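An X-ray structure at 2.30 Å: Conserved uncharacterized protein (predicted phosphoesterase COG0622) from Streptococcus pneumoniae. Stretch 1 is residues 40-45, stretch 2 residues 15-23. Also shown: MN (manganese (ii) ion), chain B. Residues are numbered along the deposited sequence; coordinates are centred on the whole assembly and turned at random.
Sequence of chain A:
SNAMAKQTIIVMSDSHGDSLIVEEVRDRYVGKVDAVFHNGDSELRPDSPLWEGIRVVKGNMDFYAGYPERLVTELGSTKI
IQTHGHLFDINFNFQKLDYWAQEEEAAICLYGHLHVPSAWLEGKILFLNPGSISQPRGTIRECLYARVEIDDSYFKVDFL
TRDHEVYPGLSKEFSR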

# COMPACT_ATOMS: atom_id res chain seq x y z
N GLY A 40 0.02 4.30 -6.20
CA GLY A 40 -0.18 4.94 -7.48
C GLY A 40 -1.58 5.42 -7.78
O GLY A 40 -2.52 5.30 -6.99
N ASP A 41 -1.70 5.96 -8.99
CA ASP A 41 -2.89 6.68 -9.47
C ASP A 41 -3.18 7.86 -8.56
O ASP A 41 -4.30 8.06 -8.11
CB ASP A 41 -4.06 5.73 -9.56
CG ASP A 41 -4.20 5.09 -10.89
OD1 ASP A 41 -3.32 5.24 -11.74
OD2 ASP A 41 -5.26 4.42 -11.07
N SER A 42 -2.15 8.64 -8.26
CA SER A 42 -2.32 9.89 -7.50
C SER A 42 -2.76 11.04 -8.39
O SER A 42 -3.47 11.96 -7.94
CB SER A 42 -1.02 10.27 -6.76
OG SER A 42 0.06 10.45 -7.62
N GLU A 43 -2.30 10.99 -9.64
CA GLU A 43 -2.51 12.05 -10.65
C GLU A 43 -1.76 13.34 -10.30
O GLU A 43 -2.05 14.39 -10.84
CB GLU A 43 -3.98 12.29 -10.91
CG GLU A 43 -4.75 11.04 -11.37
CD GLU A 43 -6.23 11.38 -11.63
OE1 GLU A 43 -6.53 12.57 -11.80
OE2 GLU A 43 -7.09 10.47 -11.63
N LEU A 44 -0.75 13.21 -9.43
CA LEU A 44 0.13 14.28 -9.00
C LEU A 44 1.46 14.16 -9.75
O LEU A 44 1.77 13.12 -10.33
CB LEU A 44 0.37 14.23 -7.47
CG LEU A 44 -0.84 14.23 -6.54
CD1 LEU A 44 -0.41 14.25 -5.05
CD2 LEU A 44 -1.86 15.35 -6.86
N ARG A 45 2.21 15.26 -9.73
CA ARG A 45 3.58 15.29 -10.22
C ARG A 45 4.55 14.56 -9.30
O ARG A 45 4.42 14.64 -8.08
CB ARG A 45 4.01 16.73 -10.37
CG ARG A 45 3.34 17.37 -11.54
CD ARG A 45 3.29 18.85 -11.42
NE ARG A 45 4.61 19.45 -11.52
CZ ARG A 45 5.30 19.55 -12.65
NH1 ARG A 45 4.84 19.05 -13.79
NH2 ARG A 45 6.48 20.14 -12.62
MN MN B . -7.11 4.02 -9.91
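Stretch 2, residues 15-23: SHGDSLIVE

Stretch 2 lies on stretch 1 as a turn that leads into a helix. The nearest CA pairs, Ser42 with His16 at 4.6 Å (CA to CA) and Glu43 with Gly17 at 5.0 Å (CA to CA), advance together in sequence, so the two segments run in the same sense here, and 414 Å² is buried between them.

Ser15 opens a type I' turn that ends at Asp18, where Asp18 N donates to Ser15 O at 3.3 Å. Its side chain leaves CA sideways to stretch 1 with chi1 near p (45°), placing Ser15 OG 3.3 Å from Ser42 CA. A water 2.7 Å from Ser15 OG donates to Ser42 O (2.9 Å) and to Asp18 O (2.8 Å), tying the turn to stretch 1.

His16, at phi/psi 52/59, is held at both backbone and ring. His16 N donates to Asp41 O at 3.0 Å (152°), and the same oxygen lies over one face of the imidazole. At the ring edge, His16 ND1 donates to Glu43 OE2 at 2.6 Å (165°). With ND1 carrying the proton, NE2 is free to bind manganese at 2.3 Å (His16 NE2 to MN); Asp41 OD2 binds the same ion at 2.2 Å (OD2 to MN). The 3.3 Å between His16 NE2 and Asp41 OD2 therefore reflects shared coordination, not a hydrogen bond.

Gly17 continues the positive-phi path (87/-2), and Gly17 N donates to Ser42 O at 2.7 Å (155°). An ideal CB here would sit 3.6 Å from Glu43 OE1.

Asp18 points away from stretch 1 and caps the helix: Asp18 OD1 accepts from Ile21 N at 2.9 Å. Beyond it, Leu44 reaches Ser19 (Leu44 CD2 to Ser19 CB, 3.8 Å) and, more loosely, Val22 (Leu44 CD1 to Val22 CG1, 4.3 Å). Leu20, Ile21 and Glu23 make no contact with stretch 1.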

# COMPACT_ATOMS: atom_id res chain seq x y z
N SER A 15 -5.59 7.84 -5.06
CA SER A 15 -6.03 9.12 -4.51
C SER A 15 -6.60 10.09 -5.57
O SER A 15 -7.37 10.96 -5.24
CB SER A 15 -4.86 9.76 -3.73
OG SER A 15 -3.64 9.69 -4.44
N HIS A 16 -6.22 9.93 -6.83
CA HIS A 16 -6.90 10.49 -8.00
C HIS A 16 -7.16 12.00 -7.95
O HIS A 16 -8.31 12.47 -8.04
CB HIS A 16 -8.19 9.69 -8.33
CG HIS A 16 -7.91 8.38 -9.00
ND1 HIS A 16 -7.53 8.29 -10.32
CD2 HIS A 16 -7.89 7.13 -8.52
CE1 HIS A 16 -7.30 7.04 -10.63
NE2 HIS A 16 -7.50 6.30 -9.55
N GLY A 17 -6.07 12.73 -7.83
CA GLY A 17 -6.10 14.17 -7.91
C GLY A 17 -6.38 14.87 -6.60
O GLY A 17 -6.36 16.08 -6.54
N ASP A 18 -6.61 14.12 -5.53
CA ASP A 18 -6.77 14.69 -4.21
C ASP A 18 -5.39 14.79 -3.56
O ASP A 18 -4.81 13.82 -3.11
CB ASP A 18 -7.74 13.81 -3.41
CG ASP A 18 -8.08 14.38 -2.06
OD1 ASP A 18 -7.32 15.20 -1.52
OD2 ASP A 18 -9.12 13.95 -1.53
N SER A 19 -4.85 15.99 -3.58
CA SER A 19 -3.56 16.25 -3.00
C SER A 19 -3.65 16.59 -1.50
O SER A 19 -2.71 16.33 -0.77
CB SER A 19 -2.85 17.37 -3.78
OG SER A 19 -3.65 18.51 -3.85
N LEU A 20 -4.78 17.13 -1.05
CA LEU A 20 -4.92 17.47 0.38
C LEU A 20 -4.88 16.19 1.19
O LEU A 20 -4.30 16.17 2.28
CB LEU A 20 -6.20 18.24 0.69
CG LEU A 20 -6.32 19.76 0.49
CD1 LEU A 20 -7.72 20.22 0.97
CD2 LEU A 20 -5.23 20.63 1.17
N ILE A 21 -5.48 15.11 0.68
CA ILE A 21 -5.46 13.85 1.46
C ILE A 21 -4.07 13.22 1.57
O ILE A 21 -3.69 12.64 2.60
CB ILE A 21 -6.57 12.80 1.04
CG1 ILE A 21 -6.82 11.84 2.22
CG2 ILE A 21 -6.24 12.04 -0.23
CD1 ILE A 21 -7.40 12.49 3.49
N VAL A 22 -3.31 13.34 0.50
CA VAL A 22 -1.93 12.85 0.46
C VAL A 22 -1.04 13.64 1.44
O VAL A 22 -0.25 13.04 2.18
CB VAL A 22 -1.42 12.92 -1.00
CG1 VAL A 22 0.11 12.71 -1.06
CG2 VAL A 22 -2.17 11.90 -1.82
N GLU A 23 -1.18 14.96 1.42
CA GLU A 23 -0.47 15.88 2.36
C GLU A 23 -0.83 15.58 3.83
O GLU A 23 0.02 15.56 4.69
CB GLU A 23 -0.80 17.35 2.04
CG GLU A 23 -0.06 18.38 2.91
CD GLU A 23 -0.42 19.84 2.59
OE1 GLU A 23 -1.49 20.10 2.00
OE2 GLU A 23 0.36 20.75 3.00
O HOH W 1 -3.46 12.30 -5.04
O HOH W 2 -8.36 4.46 -11.68
O HOH W 3 -7.11 2.06 -10.91